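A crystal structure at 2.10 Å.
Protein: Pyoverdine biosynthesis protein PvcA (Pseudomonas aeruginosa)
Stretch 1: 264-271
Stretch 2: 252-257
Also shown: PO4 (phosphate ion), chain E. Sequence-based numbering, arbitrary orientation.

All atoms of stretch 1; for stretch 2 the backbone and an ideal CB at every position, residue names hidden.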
# COMPACT_ATOMS: atom_id res chain seq x y z
N LEU A 264 0.99 -8.93 12.76
CA LEU A 264 -0.24 -9.34 12.08
C LEU A 264 -0.20 -8.88 10.63
O LEU A 264 -0.77 -9.51 9.72
CB LEU A 264 -1.45 -8.72 12.78
CG LEU A 264 -1.93 -9.31 14.10
CD1 LEU A 264 -2.93 -8.37 14.78
CD2 LEU A 264 -2.55 -10.68 13.87
N LYS A 265 0.50 -7.78 10.41
CA LYS A 265 0.62 -7.19 9.09
C LYS A 265 1.63 -7.98 8.25
O LYS A 265 2.70 -8.39 8.75
CB LYS A 265 1.01 -5.72 9.19
CG LYS A 265 0.15 -4.87 10.14
CD LYS A 265 0.68 -3.46 10.13
CE LYS A 265 0.30 -2.70 11.36
NZ LYS A 265 0.81 -1.29 11.22
N PHE A 266 1.27 -8.19 6.99
CA PHE A 266 2.10 -8.95 6.06
C PHE A 266 2.37 -8.12 4.80
O PHE A 266 1.46 -7.88 4.00
CB PHE A 266 1.38 -10.25 5.69
CG PHE A 266 2.18 -11.15 4.77
CD1 PHE A 266 2.22 -10.92 3.39
CD2 PHE A 266 2.88 -12.25 5.28
CE1 PHE A 266 2.94 -11.74 2.54
CE2 PHE A 266 3.60 -13.09 4.44
CZ PHE A 266 3.64 -12.83 3.07
N GLY A 267 3.61 -7.68 4.62
CA GLY A 267 3.97 -6.87 3.43
C GLY A 267 4.00 -7.69 2.16
O GLY A 267 4.57 -8.79 2.13
N ILE A 268 3.40 -7.18 1.10
CA ILE A 268 3.27 -7.94 -0.15
C ILE A 268 3.58 -7.08 -1.38
O ILE A 268 3.20 -5.90 -1.45
CB ILE A 268 1.84 -8.60 -0.27
CG1 ILE A 268 1.80 -9.60 -1.43
CG2 ILE A 268 0.73 -7.54 -0.39
CD1 ILE A 268 0.73 -10.67 -1.28
N HIS A 269 4.30 -7.68 -2.33
CA HIS A 269 4.62 -7.05 -3.60
C HIS A 269 3.52 -7.30 -4.61
O HIS A 269 2.80 -8.30 -4.52
CB HIS A 269 5.96 -7.54 -4.13
CG HIS A 269 7.15 -6.89 -3.49
ND1 HIS A 269 7.51 -5.58 -3.73
CD2 HIS A 269 8.10 -7.39 -2.65
CE1 HIS A 269 8.61 -5.29 -3.06
NE2 HIS A 269 8.99 -6.37 -2.41
N MET A 270 3.37 -6.37 -5.54
CA MET A 270 2.32 -6.42 -6.56
C MET A 270 2.86 -6.36 -8.00
O MET A 270 2.11 -6.59 -8.96
CB MET A 270 1.31 -5.29 -6.34
CG MET A 270 0.56 -5.33 -5.01
SD MET A 270 -0.53 -3.92 -4.86
CE MET A 270 0.65 -2.57 -4.86
N MET A 271 4.14 -6.02 -8.15
CA MET A 271 4.88 -6.03 -9.42
C MET A 271 6.32 -6.26 -9.02
O MET A 271 6.71 -5.88 -7.91
CB MET A 271 4.86 -4.67 -10.11
CG MET A 271 3.57 -4.30 -10.80
SD MET A 271 3.68 -2.62 -11.47
CE MET A 271 4.79 -2.86 -12.85
N UNK A 252 -7.03 -11.41 6.99
CA UNK A 252 -5.58 -11.42 6.91
C UNK A 252 -5.17 -10.02 6.51
O UNK A 252 -5.67 -9.47 5.53
CB UNK A 252 -5.06 -12.47 5.93
N UNK A 253 -4.28 -9.44 7.31
CA UNK A 253 -3.88 -8.06 7.14
C UNK A 253 -2.65 -7.91 6.21
O UNK A 253 -1.50 -8.19 6.61
CB UNK A 253 -3.58 -7.45 8.51
N UNK A 254 -2.89 -7.48 4.97
CA UNK A 254 -1.80 -7.19 4.05
C UNK A 254 -1.35 -5.75 4.20
O UNK A 254 -2.03 -4.94 4.82
CB UNK A 254 -2.22 -7.47 2.61
N UNK A 255 -0.18 -5.45 3.64
CA UNK A 255 0.43 -4.12 3.74
C UNK A 255 1.28 -3.89 2.51
O UNK A 255 1.65 -4.84 1.83
CB UNK A 255 1.27 -3.98 5.01
N UNK A 256 1.55 -2.63 2.20
CA UNK A 256 2.50 -2.28 1.15
C UNK A 256 3.82 -1.76 1.71
O UNK A 256 4.65 -1.22 0.97
CB UNK A 256 1.89 -1.23 0.22
N UNK A 257 3.97 -1.91 3.04
CA UNK A 257 5.25 -1.74 3.72
C UNK A 257 5.81 -3.08 4.16
O UNK A 257 5.04 -3.97 4.50
CB UNK A 257 5.10 -0.81 4.93
P PO4 E . 0.42 -0.13 7.54
O1 PO4 E . 1.90 -0.18 7.82
O2 PO4 E . 0.09 1.23 6.95
O3 PO4 E . 0.06 -1.27 6.55
O4 PO4 E . -0.36 -0.27 8.81

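Position 252 begins the strand with phi/psi of -70/126°, and no atom of stretch 1 lies within 5.5 Å of its ideal CB. Stretch 1 therefore sets little limit here; a beta-branched residue would suit the extended backbone, but many others would serve. The deposited residue is Ile-252.

At position 253, CA-to-CB points toward stretch 1, with the ideal CB 3.7 Å from Leu-264 O and 4.3 Å from Lys-265 CA. The lysine chain runs alongside and carries its NZ to 2.9 Å from phosphate O4. A long side chain could follow the same course: an acid would pair with the lysine but be repelled by the phosphate, whereas a base could share the anion. The residue is Arg-253. Its CG packs 3.9 Å from Lys-265 CG, which lies over one face of the guanidinium, and NH2 donates to phosphate O4 at 2.8 Å while NH1 donates to O3 at 3.1 Å. NH2 sits 4.4 Å from Lys-265 NZ, a pairing of like charges that the shared phosphate oxygen offsets. The backbone is tied as well: Phe-266 N donates to Arg-253 O at 2.8 Å, and a water bridges Arg-253 N and Leu-264 O.

Position 254 points to the sheet face occupied by Phe-266, and its ideal CB is 4.2 Å from Ile-268 CG2. So apolar a setting favours leucine, isoleucine, valine or methionine. Leu-254 places CD2 4.1 Å from Phe-266 CD1, approaching the ring obliquely.

Position 255 turns to the other face, where Gly-267 has no side chain and the phosphate is near. A small hydroxyl residue, serine or threonine, could donate to the anion. Ser-255 does so, OG to phosphate O3 at 2.6 Å, and OG also accepts from the backbone N of position 257 at 3.2 Å. Its main chain continues the parallel pairing through a weak bond from Ser-255 N to Phe-266 O (3.0 Å) and a better aligned one from Ile-268 N to Ser-255 O (3.0 Å).

At position 256 CA-to-CB points away, yet the ideal CB is only 5.4 Å from Met-270 CE, so a branched or flexible apolar chain could still make contact. Ile-256 brings CG2 to 4.0 Å from Met-270 CE.

Position 257 also points away from stretch 1, but the phosphate invites a donor such as histidine, lysine or asparagine. His-257 donates from ND1 to phosphate O1 at 2.9 Å. Its carbonyl matters too: an ideal CB on Gly-267 would lie 2.4 Å from His-257 O, a clash that glycine avoids.

Stretch 2 (252-257) IRLSIH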
# COMPACT_ATOMS: atom_id res chain seq x y z
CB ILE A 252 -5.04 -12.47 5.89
CG1 ILE A 252 -5.72 -13.85 6.05
CG2 ILE A 252 -3.51 -12.56 5.93
CD1 ILE A 252 -5.73 -14.40 7.46
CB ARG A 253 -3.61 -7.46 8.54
CG ARG A 253 -3.19 -5.99 8.57
CD ARG A 253 -4.22 -5.00 7.97
NE ARG A 253 -3.98 -3.68 8.54
CZ ARG A 253 -2.97 -2.89 8.18
NH1 ARG A 253 -2.14 -3.28 7.23
NH2 ARG A 253 -2.79 -1.73 8.78
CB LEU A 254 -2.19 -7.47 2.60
CG LEU A 254 -2.72 -8.86 2.21
CD1 LEU A 254 -3.22 -8.79 0.78
CD2 LEU A 254 -1.67 -9.97 2.37
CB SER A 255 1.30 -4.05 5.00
OG SER A 255 1.78 -2.73 5.24
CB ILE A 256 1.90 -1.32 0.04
CG1 ILE A 256 1.08 -0.17 0.64
CG2 ILE A 256 1.03 -2.12 -0.89
CD1 ILE A 256 1.91 0.93 1.24
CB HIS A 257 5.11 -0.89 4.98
CG HIS A 257 4.44 0.42 4.76
ND1 HIS A 257 3.43 0.87 5.57
CD2 HIS A 257 4.63 1.37 3.81
CE1 HIS A 257 3.02 2.05 5.14
NE2 HIS A 257 3.74 2.38 4.08
O HOH W 1 -3.01 -11.04 9.53
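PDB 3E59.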